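Local coordinates for protein Alpha/beta fold hydrolase (Pseudomonas aeruginosa, PDB 6I8W) that hydrolyses membrane phospholipids as a membrane-anchored phospholipase A of the alpha/beta hydrolase family and acts as a virulence factor, at residues P63-I68 and E87-V92; H69-D74 and N136-H141; A158-A163 and L251-D256; D256-L261 and C284-M289. One frame throughout, in Å; residues are numbered along the deposited sequence. Where two conformers were deposited one is given.

Contact 1. Residues P63-I68 and E87-V92. With CO2 (carbon dioxide), chain H.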
# COMPACT_ATOMS: atom_id res chain seq x y z
N PRO A 63 -15.71 -5.43 -13.55
CA PRO A 63 -15.27 -6.13 -12.34
C PRO A 63 -14.46 -5.22 -11.44
O PRO A 63 -13.74 -4.33 -11.92
CB PRO A 63 -14.41 -7.28 -12.88
CG PRO A 63 -14.88 -7.48 -14.30
CD PRO A 63 -15.24 -6.10 -14.78
N THR A 64 -14.59 -5.41 -10.13
CA THR A 64 -13.89 -4.58 -9.15
C THR A 64 -12.52 -5.13 -8.85
O THR A 64 -12.35 -6.34 -8.63
CB THR A 64 -14.69 -4.47 -7.83
OG1 THR A 64 -15.91 -3.76 -8.07
CG2 THR A 64 -13.88 -3.72 -6.76
N LEU A 65 -11.53 -4.25 -8.89
CA LEU A 65 -10.19 -4.52 -8.38
C LEU A 65 -10.01 -3.72 -7.10
O LEU A 65 -10.09 -2.50 -7.13
CB LEU A 65 -9.08 -4.12 -9.37
CG LEU A 65 -9.17 -4.54 -10.84
CD1 LEU A 65 -7.98 -3.95 -11.61
CD2 LEU A 65 -9.17 -6.05 -10.94
N LEU A 66 -9.73 -4.40 -6.00
CA LEU A 66 -9.50 -3.71 -4.74
C LEU A 66 -8.02 -3.79 -4.38
O LEU A 66 -7.46 -4.88 -4.22
CB LEU A 66 -10.36 -4.33 -3.62
CG LEU A 66 -10.13 -3.79 -2.21
CD1 LEU A 66 -10.38 -2.29 -2.16
CD2 LEU A 66 -11.07 -4.51 -1.23
N LEU A 67 -7.40 -2.62 -4.24
CA LEU A 67 -5.95 -2.52 -4.07
C LEU A 67 -5.61 -2.13 -2.65
O LEU A 67 -6.15 -1.15 -2.12
CB LEU A 67 -5.37 -1.49 -5.07
CG LEU A 67 -5.82 -1.59 -6.53
CD1 LEU A 67 -5.17 -0.48 -7.38
CD2 LEU A 67 -5.48 -2.96 -7.11
N ILE A 68 -4.68 -2.86 -2.03
CA ILE A 68 -4.39 -2.65 -0.61
C ILE A 68 -2.90 -2.34 -0.40
O ILE A 68 -2.03 -3.18 -0.65
CB ILE A 68 -4.76 -3.90 0.23
CG1 ILE A 68 -6.18 -4.38 -0.12
CG2 ILE A 68 -4.62 -3.60 1.74
CD1 ILE A 68 -6.56 -5.69 0.59
N GLU A 87 -9.85 1.90 -17.29
CA GLU A 87 -10.59 1.80 -18.55
C GLU A 87 -11.47 0.56 -18.58
O GLU A 87 -12.58 0.60 -19.09
CB GLU A 87 -9.63 1.76 -19.75
N ARG A 88 -10.97 -0.53 -18.00
CA ARG A 88 -11.63 -1.83 -18.09
C ARG A 88 -12.15 -2.35 -16.75
O ARG A 88 -12.92 -3.32 -16.71
CB ARG A 88 -10.65 -2.85 -18.68
CG ARG A 88 -10.31 -2.57 -20.14
CD ARG A 88 -9.24 -3.53 -20.65
NE ARG A 88 -9.64 -4.92 -20.50
CZ ARG A 88 -8.82 -5.96 -20.64
NH1 ARG A 88 -7.54 -5.75 -20.94
NH2 ARG A 88 -9.26 -7.19 -20.48
N TYR A 89 -11.75 -1.72 -15.66
CA TYR A 89 -12.12 -2.19 -14.32
C TYR A 89 -12.66 -1.09 -13.45
O TYR A 89 -12.40 0.09 -13.67
CB TYR A 89 -10.91 -2.85 -13.61
CG TYR A 89 -10.42 -4.07 -14.34
CD1 TYR A 89 -11.07 -5.30 -14.17
CD2 TYR A 89 -9.35 -4.00 -15.22
CE1 TYR A 89 -10.65 -6.42 -14.87
CE2 TYR A 89 -8.92 -5.13 -15.92
CZ TYR A 89 -9.57 -6.34 -15.73
OH TYR A 89 -9.16 -7.47 -16.41
N HIS A 90 -13.44 -1.50 -12.45
CA HIS A 90 -13.86 -0.64 -11.37
C HIS A 90 -12.78 -0.73 -10.31
O HIS A 90 -12.68 -1.72 -9.60
CB HIS A 90 -15.22 -1.08 -10.84
CG HIS A 90 -15.68 -0.34 -9.62
ND1 HIS A 90 -16.11 -0.98 -8.48
CD2 HIS A 90 -15.80 0.99 -9.38
CE1 HIS A 90 -16.47 -0.08 -7.58
NE2 HIS A 90 -16.29 1.12 -8.10
N VAL A 91 -11.94 0.30 -10.22
CA VAL A 91 -10.78 0.23 -9.35
C VAL A 91 -11.05 0.94 -8.03
O VAL A 91 -11.56 2.06 -8.01
CB VAL A 91 -9.54 0.83 -10.02
CG1 VAL A 91 -8.34 0.80 -9.06
CG2 VAL A 91 -9.23 0.10 -11.37
N VAL A 92 -10.74 0.25 -6.93
CA VAL A 92 -10.89 0.83 -5.59
C VAL A 92 -9.58 0.66 -4.82
O VAL A 92 -9.00 -0.43 -4.77
CB VAL A 92 -12.06 0.18 -4.82
CG1 VAL A 92 -12.18 0.76 -3.38
CG2 VAL A 92 -13.36 0.34 -5.59
C CO2 H . -10.80 -10.56 -15.85
O1 CO2 H . -10.54 -11.46 -15.22
O2 CO2 H . -11.04 -9.66 -16.47
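Strands 64-68 and 90-94 are parallel neighbours in the central alpha/beta hydrolase sheet, joined through helix 79-82 as a beta-alpha-beta unit. Backbone bonds alternate across the pair: Pro63 O takes His90 N, His90 O takes Leu65 N, Leu65 O takes Val92 N, and Val92 O takes Leu67 N at 2.8 Å. On the face bearing Thr64, Leu66 and Val92, His90 CG stands anti to the backbone N (chi1 174°), which sets ND1 beside Thr64 OG1 at 2.8 Å, the hydroxyl lying at the imidazole edge near its plane. NE2 of this ring is bonded to Glu56, so both ring nitrogens are engaged. Further along, Leu66 CD1 reaches Val92 CG1 at 3.7 Å, beneath Phe122 of helix 112-125. The other face carries Leu65, Leu67 and Val91, with Leu67 CD1 against Val91 CG1 at 3.8 Å. Here Leu65, covered by Tyr300 and Leu304 of helix 293-308, slants across Tyr89, setting CD2 over the phenol face, 4.3 Å from the ring centroid. At its far end the same phenol is bonded to Gln301, and Tyr89 OH donates to O2 of a carbon dioxide molecule at 2.9 Å.

Contact 2. Residues H69-D74 and N136-H141. With MYR (myristic acid), chain C.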
# COMPACT_ATOMS: atom_id res chain seq x y z
N HIS A 69 -2.62 -1.13 0.06
CA HIS A 69 -1.25 -0.66 0.26
C HIS A 69 -0.55 -1.37 1.44
O HIS A 69 -1.18 -2.08 2.24
CB HIS A 69 -1.27 0.85 0.50
CG HIS A 69 -1.94 1.21 1.79
ND1 HIS A 69 -1.31 1.07 3.01
CD2 HIS A 69 -3.20 1.64 2.06
CE1 HIS A 69 -2.14 1.43 3.98
NE2 HIS A 69 -3.30 1.79 3.43
N GLY A 70 0.75 -1.12 1.58
CA GLY A 70 1.53 -1.74 2.64
C GLY A 70 1.77 -0.85 3.84
O GLY A 70 1.15 0.20 3.98
N PHE A 71 2.67 -1.29 4.71
CA PHE A 71 2.95 -0.60 5.96
C PHE A 71 3.46 0.82 5.73
O PHE A 71 4.36 1.04 4.93
CB PHE A 71 3.98 -1.38 6.79
CG PHE A 71 4.43 -0.66 8.03
CD1 PHE A 71 3.65 -0.68 9.17
CD2 PHE A 71 5.60 0.08 8.03
CE1 PHE A 71 4.05 -0.01 10.32
CE2 PHE A 71 6.00 0.77 9.16
CZ PHE A 71 5.23 0.72 10.32
N GLY A 72 2.86 1.79 6.42
CA GLY A 72 3.32 3.16 6.35
C GLY A 72 2.92 3.87 5.06
O GLY A 72 3.17 5.06 4.93
N ALA A 73 2.31 3.13 4.13
CA ALA A 73 1.90 3.69 2.84
C ALA A 73 0.44 4.13 2.85
O ALA A 73 -0.18 4.24 3.91
CB ALA A 73 2.14 2.63 1.70
N ASP A 74 -0.12 4.39 1.67
CA ASP A 74 -1.53 4.78 1.56
C ASP A 74 -2.03 4.51 0.15
O ASP A 74 -1.30 3.99 -0.70
CB ASP A 74 -1.75 6.25 1.96
CG ASP A 74 -0.93 7.24 1.11
OD1 ASP A 74 -0.82 7.06 -0.12
OD2 ASP A 74 -0.41 8.22 1.67
N ASN A 136 0.10 -5.06 -1.65
CA ASN A 136 1.55 -4.96 -1.55
C ASN A 136 2.03 -5.07 -0.10
O ASN A 136 1.53 -4.37 0.79
CB ASN A 136 2.01 -3.63 -2.16
CG ASN A 136 3.48 -3.32 -1.88
OD1 ASN A 136 3.79 -2.36 -1.20
ND2 ASN A 136 4.38 -4.14 -2.43
N SER A 137 3.03 -5.92 0.12
CA SER A 137 3.67 -6.04 1.42
C SER A 137 2.68 -6.38 2.54
O SER A 137 2.01 -7.40 2.49
CB SER A 137 4.43 -4.75 1.72
OG SER A 137 5.40 -4.93 2.73
N MET A 138 2.59 -5.51 3.55
CA MET A 138 1.60 -5.71 4.62
C MET A 138 0.17 -5.88 4.05
O MET A 138 -0.62 -6.67 4.56
CB MET A 138 1.61 -4.55 5.62
CG MET A 138 0.57 -4.70 6.74
SD MET A 138 0.30 -3.18 7.67
CE MET A 138 -0.56 -2.18 6.45
N GLY A 139 -0.14 -5.12 3.00
CA GLY A 139 -1.44 -5.23 2.34
C GLY A 139 -1.63 -6.56 1.61
O GLY A 139 -2.75 -7.05 1.48
N GLY A 140 -0.53 -7.14 1.14
CA GLY A 140 -0.60 -8.46 0.53
C GLY A 140 -0.84 -9.52 1.59
O GLY A 140 -1.56 -10.50 1.36
N HIS A 141 -0.22 -9.34 2.75
CA HIS A 141 -0.43 -10.24 3.89
C HIS A 141 -1.93 -10.26 4.24
O HIS A 141 -2.53 -11.33 4.39
CB HIS A 141 0.42 -9.78 5.09
CG HIS A 141 0.53 -10.80 6.18
ND1 HIS A 141 1.37 -10.64 7.27
CD2 HIS A 141 -0.07 -12.00 6.35
CE1 HIS A 141 1.27 -11.69 8.06
NE2 HIS A 141 0.40 -12.53 7.53
C1 MYR C . 5.98 0.08 1.81
O1 MYR C . 5.05 -0.51 1.21
O2 MYR C . 6.58 -0.44 2.78
C2 MYR C . 6.45 1.43 1.30
C3 MYR C . 5.61 1.86 0.10
C4 MYR C . 6.25 3.02 -0.65
C5 MYR C . 6.25 4.30 0.17
C6 MYR C . 6.67 5.47 -0.70
C7 MYR C . 5.56 6.51 -0.83
C8 MYR C . 5.47 7.04 -2.26
C9 MYR C . 5.21 8.54 -2.31
C10 MYR C . 3.78 8.83 -2.78
C11 MYR C . 3.59 10.29 -3.15
C12 MYR C . 2.10 10.63 -3.23
C13 MYR C . 1.85 11.74 -4.23
C14 MYR C . 0.60 11.44 -5.04
O HOH W 1 2.21 -0.17 -0.75
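Met138 lays its side chain along the backbone of Gly70 and Phe71 rather than against a ring face. CG stands anti to the backbone N (chi1 179°), and a bend at chi3 (70°) folds the methyl back, so that CE lies 3.7 Å from Gly70 C. Nearer the helix, Met138 CB sits 3.5 Å from Phe71 N. The thioether SD lies at the edge of the Phe71 ring, near its plane, while that ring leads away to meet Phe229 edge-to-face. With no side chain on either glycine, the backbones close up: Gly70 CA comes to 3.2 Å from Asn136 O, and Gly139 CA lies as near to His69 O in a CA-H...O contact. This is where the loop following strand 64-68 crosses the probable nucleophile elbow, whose Ser137 has the strained backbone expected between strand and helix. In relatives, the main-chain NH groups corresponding to Phe71 and Met138 form the oxyanion hole. The loop is braced from within by His69, whose ND1 donates in the ring plane to Gly70 O at 2.8 Å; Ala73 N shares that acceptor, closing a type II turn. A water links Gly70 N, at 2.9 Å, to Asn136 OD1, at 2.7 Å. Asn136 ND2 is held by Ile160 O and His286 O, while Asn136 OD1 also lies 3.3 Å from myristic acid O1.

Contact 3. Residues A158-A163 and L251-D256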
# COMPACT_ATOMS: atom_id res chain seq x y z
N ALA A 158 -3.66 -11.04 -6.12
CA ALA A 158 -2.32 -10.69 -6.55
C ALA A 158 -1.54 -10.27 -5.32
O ALA A 158 -1.91 -9.32 -4.62
CB ALA A 158 -2.34 -9.56 -7.61
N LEU A 159 -0.47 -10.99 -5.07
CA LEU A 159 0.39 -10.73 -3.93
C LEU A 159 1.64 -10.08 -4.48
O LEU A 159 2.44 -10.71 -5.15
CB LEU A 159 0.71 -12.03 -3.17
CG LEU A 159 -0.52 -12.71 -2.58
CD1 LEU A 159 -0.16 -14.06 -1.91
CD2 LEU A 159 -1.18 -11.77 -1.56
N ILE A 160 1.77 -8.78 -4.22
CA ILE A 160 2.88 -8.03 -4.77
C ILE A 160 3.90 -7.80 -3.67
O ILE A 160 3.72 -6.89 -2.85
CB ILE A 160 2.38 -6.70 -5.39
CG1 ILE A 160 1.35 -7.01 -6.49
CG2 ILE A 160 3.56 -5.86 -5.93
CD1 ILE A 160 0.66 -5.78 -7.08
N ASP A 161 4.95 -8.62 -3.64
CA ASP A 161 5.94 -8.53 -2.57
C ASP A 161 5.26 -8.54 -1.20
O ASP A 161 5.48 -7.65 -0.38
CB ASP A 161 6.80 -7.26 -2.72
CG ASP A 161 7.48 -7.17 -4.08
OD1 ASP A 161 6.75 -7.03 -5.09
OD2 ASP A 161 8.73 -7.24 -4.15
N ASN A 162 4.42 -9.54 -0.96
CA ASN A 162 3.63 -9.61 0.28
C ASN A 162 4.45 -10.05 1.48
O ASN A 162 5.39 -10.83 1.33
CB ASN A 162 2.47 -10.58 0.11
CG ASN A 162 2.93 -11.99 -0.17
OD1 ASN A 162 3.44 -12.29 -1.25
ND2 ASN A 162 2.75 -12.87 0.80
N ALA A 163 4.07 -9.59 2.66
CA ALA A 163 4.58 -10.14 3.91
C ALA A 163 3.81 -11.41 4.25
O ALA A 163 2.79 -11.70 3.62
CB ALA A 163 4.46 -9.11 5.06
N LEU A 251 -1.63 -14.56 -8.16
CA LEU A 251 -0.43 -14.06 -8.79
C LEU A 251 0.60 -13.73 -7.71
O LEU A 251 0.30 -12.99 -6.77
CB LEU A 251 -0.73 -12.82 -9.63
CG LEU A 251 0.50 -12.11 -10.22
CD1 LEU A 251 1.27 -13.03 -11.17
CD2 LEU A 251 0.06 -10.81 -10.95
N LEU A 252 1.79 -14.29 -7.85
CA LEU A 252 2.93 -13.94 -7.01
C LEU A 252 3.84 -13.04 -7.83
O LEU A 252 4.44 -13.50 -8.80
CB LEU A 252 3.69 -15.20 -6.54
CG LEU A 252 2.82 -16.27 -5.91
CD1 LEU A 252 3.64 -17.50 -5.51
CD2 LEU A 252 2.08 -15.67 -4.69
N LEU A 253 3.94 -11.76 -7.47
CA LEU A 253 4.77 -10.84 -8.25
C LEU A 253 5.80 -10.17 -7.35
O LEU A 253 5.45 -9.64 -6.29
CB LEU A 253 3.91 -9.79 -8.97
CG LEU A 253 4.61 -8.83 -9.94
CD1 LEU A 253 3.70 -8.39 -11.10
CD2 LEU A 253 5.15 -7.58 -9.19
N TRP A 254 7.07 -10.19 -7.78
CA TRP A 254 8.17 -9.67 -6.97
C TRP A 254 9.09 -8.77 -7.77
O TRP A 254 9.24 -8.96 -8.98
CB TRP A 254 9.00 -10.82 -6.38
CG TRP A 254 9.15 -10.75 -4.87
CD1 TRP A 254 10.20 -10.22 -4.17
CD2 TRP A 254 8.20 -11.21 -3.89
NE1 TRP A 254 9.97 -10.33 -2.81
CE2 TRP A 254 8.75 -10.93 -2.62
CE3 TRP A 254 6.95 -11.82 -3.97
CZ2 TRP A 254 8.08 -11.25 -1.44
CZ3 TRP A 254 6.29 -12.14 -2.79
CH2 TRP A 254 6.86 -11.85 -1.55
N GLY A 255 9.69 -7.80 -7.10
CA GLY A 255 10.89 -7.15 -7.61
C GLY A 255 12.07 -8.00 -7.17
O GLY A 255 12.19 -8.30 -5.99
N ASP A 256 12.94 -8.40 -8.10
CA ASP A 256 13.99 -9.35 -7.76
C ASP A 256 14.93 -8.81 -6.67
O ASP A 256 15.45 -9.59 -5.86
CB ASP A 256 14.80 -9.75 -9.01
CG ASP A 256 15.53 -8.57 -9.66
OD1 ASP A 256 15.19 -7.40 -9.36
OD2 ASP A 256 16.42 -8.80 -10.51
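The indole of Trp254 lies flat over the backbone of Asp161, whose CA stands 3.4 Å from the centroid of the six-membered ring and 3° off its normal, a CH-pi contact. Towards the five-membered ring the same face meets the carboxylate, with Asp161 OD2 at 3.3 Å from Trp254 CD1. That oxygen uses its syn lone pair to accept from Gly255 N, a nearly straight bond of 3.2 Å, and also lies close to Asp258 OD2 of the probable triad. At the opposite end of the ring system Asn162 CG lies between the backbone N and the carbonyl carbon (chi1 62°), which brings its amide, 78° from the indole plane, to the edge, OD1 being 3.2 Å from Trp254 CZ3. This buried carbonyl has no polar partner in the model, whereas Asn162 ND2 is bonded to Ala163 O. Trp254 NE1 is satisfied by Leu261 O. Behind this cluster the strands run parallel, through Leu159 N to Leu251 O, Leu253 N to Leu159 O and Asp161 N to Leu253 O. Leu159 and Leu252 lie side by side on one face, CD1 to CD2 at 3.9 Å; on the other, Ile160 CG2 meets Leu253 CD2 at 4.0 Å beneath helix 293-308. Strands 154-160 and 250-255 are adjacent members of the alpha/beta hydrolase sheet, and their C-terminal ends lead into the loops around the probable active site.

Contact 4. Residues D256-L261 and C284-M289; sequences DRDRVL and CGHVPM. With MYR (myristic acid), chain C.
Asp258 and His286 carry the polar core of this contact: His286 ND1 donates to Asp258 OD2 at 2.7 Å with an angle of 171°, the acceptor lying in the imidazole plane. The ring nitrogen arrives on the syn side of the oxygen, somewhat out of the carboxylate plane, and the two planes are 56° apart. CG of His286 stands anti to its backbone N (chi1 -178°), which carries the ring across to the loop bearing Asp258. The other carboxylate oxygen holds that loop in shape, with Asp258 OD1 accepting from Val260 N at 2.8 Å as an Asx turn and from Leu261 N at 2.9 Å. Further back, Cys284 is held through its main chain: N donates to the carboxylate oxygen OD1 of Asp256 at 3.0 Å, and O accepts from Arg257 N. A water links Arg259 N with His286 N, the second bond being weak. Apolar contacts complete the imidazole's surroundings. Val260 sits squarely over one face, CB 3.6 Å from the ring centroid, while Leu261 CD1 meets the edge at CE1, 3.8 Å away. Next along the chain, Val287 CG1 packs on myristic acid C3 at 3.7 Å. With Ser137 OG, in one of its two conformers, hydrogen-bonded to His286 NE2, the whole is consistent with the Ser-His-Asp charge relay of alpha/beta hydrolases, the acid and histidine each supplied by a loop after a strand.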
# COMPACT_ATOMS: atom_id res chain seq x y z
N ASP A 256 12.94 -8.40 -8.10
CA ASP A 256 13.99 -9.35 -7.76
C ASP A 256 14.93 -8.81 -6.67
O ASP A 256 15.45 -9.59 -5.86
CB ASP A 256 14.80 -9.75 -9.01
CG ASP A 256 15.53 -8.57 -9.66
OD1 ASP A 256 15.19 -7.40 -9.36
OD2 ASP A 256 16.42 -8.80 -10.51
N ARG A 257 15.12 -7.50 -6.61
CA ARG A 257 16.08 -6.92 -5.66
C ARG A 257 15.40 -6.30 -4.43
O ARG A 257 15.98 -5.42 -3.77
CB ARG A 257 16.95 -5.89 -6.37
CG ARG A 257 17.77 -6.50 -7.53
CD ARG A 257 18.70 -5.48 -8.16
NE ARG A 257 19.75 -5.04 -7.23
CZ ARG A 257 20.62 -4.08 -7.50
NH1 ARG A 257 20.57 -3.44 -8.67
NH2 ARG A 257 21.55 -3.74 -6.61
N ASP A 258 14.18 -6.75 -4.15
CA ASP A 258 13.43 -6.35 -2.95
C ASP A 258 14.31 -6.57 -1.72
O ASP A 258 14.72 -7.69 -1.44
CB ASP A 258 12.13 -7.17 -2.86
CG ASP A 258 11.20 -6.69 -1.75
OD1 ASP A 258 11.65 -6.05 -0.77
OD2 ASP A 258 9.98 -6.97 -1.86
N ARG A 259 14.60 -5.50 -0.99
CA ARG A 259 15.45 -5.60 0.20
C ARG A 259 14.60 -5.74 1.46
O ARG A 259 15.12 -6.12 2.53
CB ARG A 259 16.36 -4.37 0.31
CG ARG A 259 17.48 -4.35 -0.71
CD ARG A 259 17.97 -2.93 -1.00
NE ARG A 259 18.56 -2.26 0.15
CZ ARG A 259 19.11 -1.05 0.09
NH1 ARG A 259 19.12 -0.40 -1.06
NH2 ARG A 259 19.64 -0.48 1.18
N VAL A 260 13.31 -5.45 1.34
CA VAL A 260 12.40 -5.48 2.49
C VAL A 260 11.90 -6.89 2.77
O VAL A 260 11.92 -7.36 3.90
CB VAL A 260 11.20 -4.54 2.24
CG1 VAL A 260 10.35 -4.41 3.50
CG2 VAL A 260 11.68 -3.19 1.76
N LEU A 261 11.42 -7.56 1.73
CA LEU A 261 10.93 -8.94 1.82
C LEU A 261 11.54 -9.73 0.67
O LEU A 261 11.50 -9.29 -0.49
CB LEU A 261 9.40 -8.98 1.75
CG LEU A 261 8.66 -8.18 2.84
CD1 LEU A 261 7.18 -8.19 2.54
CD2 LEU A 261 8.95 -8.76 4.20
N CYS A 284 14.37 -4.58 -9.91
CA CYS A 284 13.26 -3.86 -9.33
C CYS A 284 13.19 -4.10 -7.83
O CYS A 284 13.62 -5.15 -7.33
CB CYS A 284 11.94 -4.28 -9.99
SG CYS A 284 10.55 -3.26 -9.53
N GLY A 285 12.68 -3.12 -7.09
CA GLY A 285 12.66 -3.23 -5.64
C GLY A 285 11.34 -3.72 -5.09
O GLY A 285 10.58 -4.44 -5.75
N HIS A 286 11.06 -3.29 -3.86
CA HIS A 286 9.93 -3.74 -3.06
C HIS A 286 8.55 -3.27 -3.52
O HIS A 286 7.53 -3.85 -3.14
CB HIS A 286 10.17 -3.26 -1.62
CG HIS A 286 9.12 -3.67 -0.64
ND1 HIS A 286 8.74 -4.99 -0.47
CD2 HIS A 286 8.41 -2.95 0.26
CE1 HIS A 286 7.81 -5.05 0.47
NE2 HIS A 286 7.59 -3.83 0.92
N VAL A 287 8.49 -2.19 -4.30
CA VAL A 287 7.18 -1.67 -4.70
C VAL A 287 7.10 -1.51 -6.22
O VAL A 287 7.06 -0.40 -6.75
CB VAL A 287 6.85 -0.34 -3.96
CG1 VAL A 287 6.55 -0.60 -2.46
CG2 VAL A 287 8.00 0.66 -4.08
N PRO A 288 7.08 -2.65 -6.95
CA PRO A 288 7.07 -2.63 -8.42
C PRO A 288 5.95 -1.74 -8.99
O PRO A 288 6.17 -1.05 -10.00
CB PRO A 288 6.83 -4.10 -8.81
CG PRO A 288 7.11 -4.90 -7.62
CD PRO A 288 6.98 -4.01 -6.40
N MET A 289 4.79 -1.74 -8.35
CA MET A 289 3.65 -0.96 -8.85
C MET A 289 3.90 0.54 -8.74
O MET A 289 3.22 1.32 -9.39
CB MET A 289 2.36 -1.33 -8.11
CG MET A 289 2.22 -0.67 -6.74
SD MET A 289 3.24 -1.52 -5.48
CE MET A 289 2.70 -0.64 -4.01
C1 MYR C . 5.98 0.08 1.81
O1 MYR C . 5.05 -0.51 1.21
O2 MYR C . 6.58 -0.44 2.78
C2 MYR C . 6.45 1.43 1.30
C3 MYR C . 5.61 1.86 0.10
C4 MYR C . 6.25 3.02 -0.65
C5 MYR C . 6.25 4.30 0.17
C6 MYR C . 6.67 5.47 -0.70
C7 MYR C . 5.56 6.51 -0.83
C8 MYR C . 5.47 7.04 -2.26
C9 MYR C . 5.21 8.54 -2.31
C10 MYR C . 3.78 8.83 -2.78
C11 MYR C . 3.59 10.29 -3.15
C12 MYR C . 2.10 10.63 -3.23
C13 MYR C . 1.85 11.74 -4.23
C14 MYR C . 0.60 11.44 -5.04
O HOH W 2 13.78 -2.81 -1.87

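Overall arrangement
After the N-terminal helix 3-38 and strands 41-47 and 50-57, strand 64-68 pairs with strand 90-94, and contact 1 closes a short loop. The chain just after Ile68 forms the first half of contact 2, whose longer loop closes at helix 138-149; contacts 1 and 2 therefore cross, and Ile68 O meets Asn136 N. Segment 158-163 then opens contact 3, which 251-256 completes 88 residues on. Contact 4 follows directly, sharing Asp256, and brings 284-289, which leads into helix 288-291, back onto 256-261. Contacts 1 and 3 lie on one sheet, their centres about 18 Å apart, while contacts 2, 3 and 4 touch one another around the probable catalytic centre.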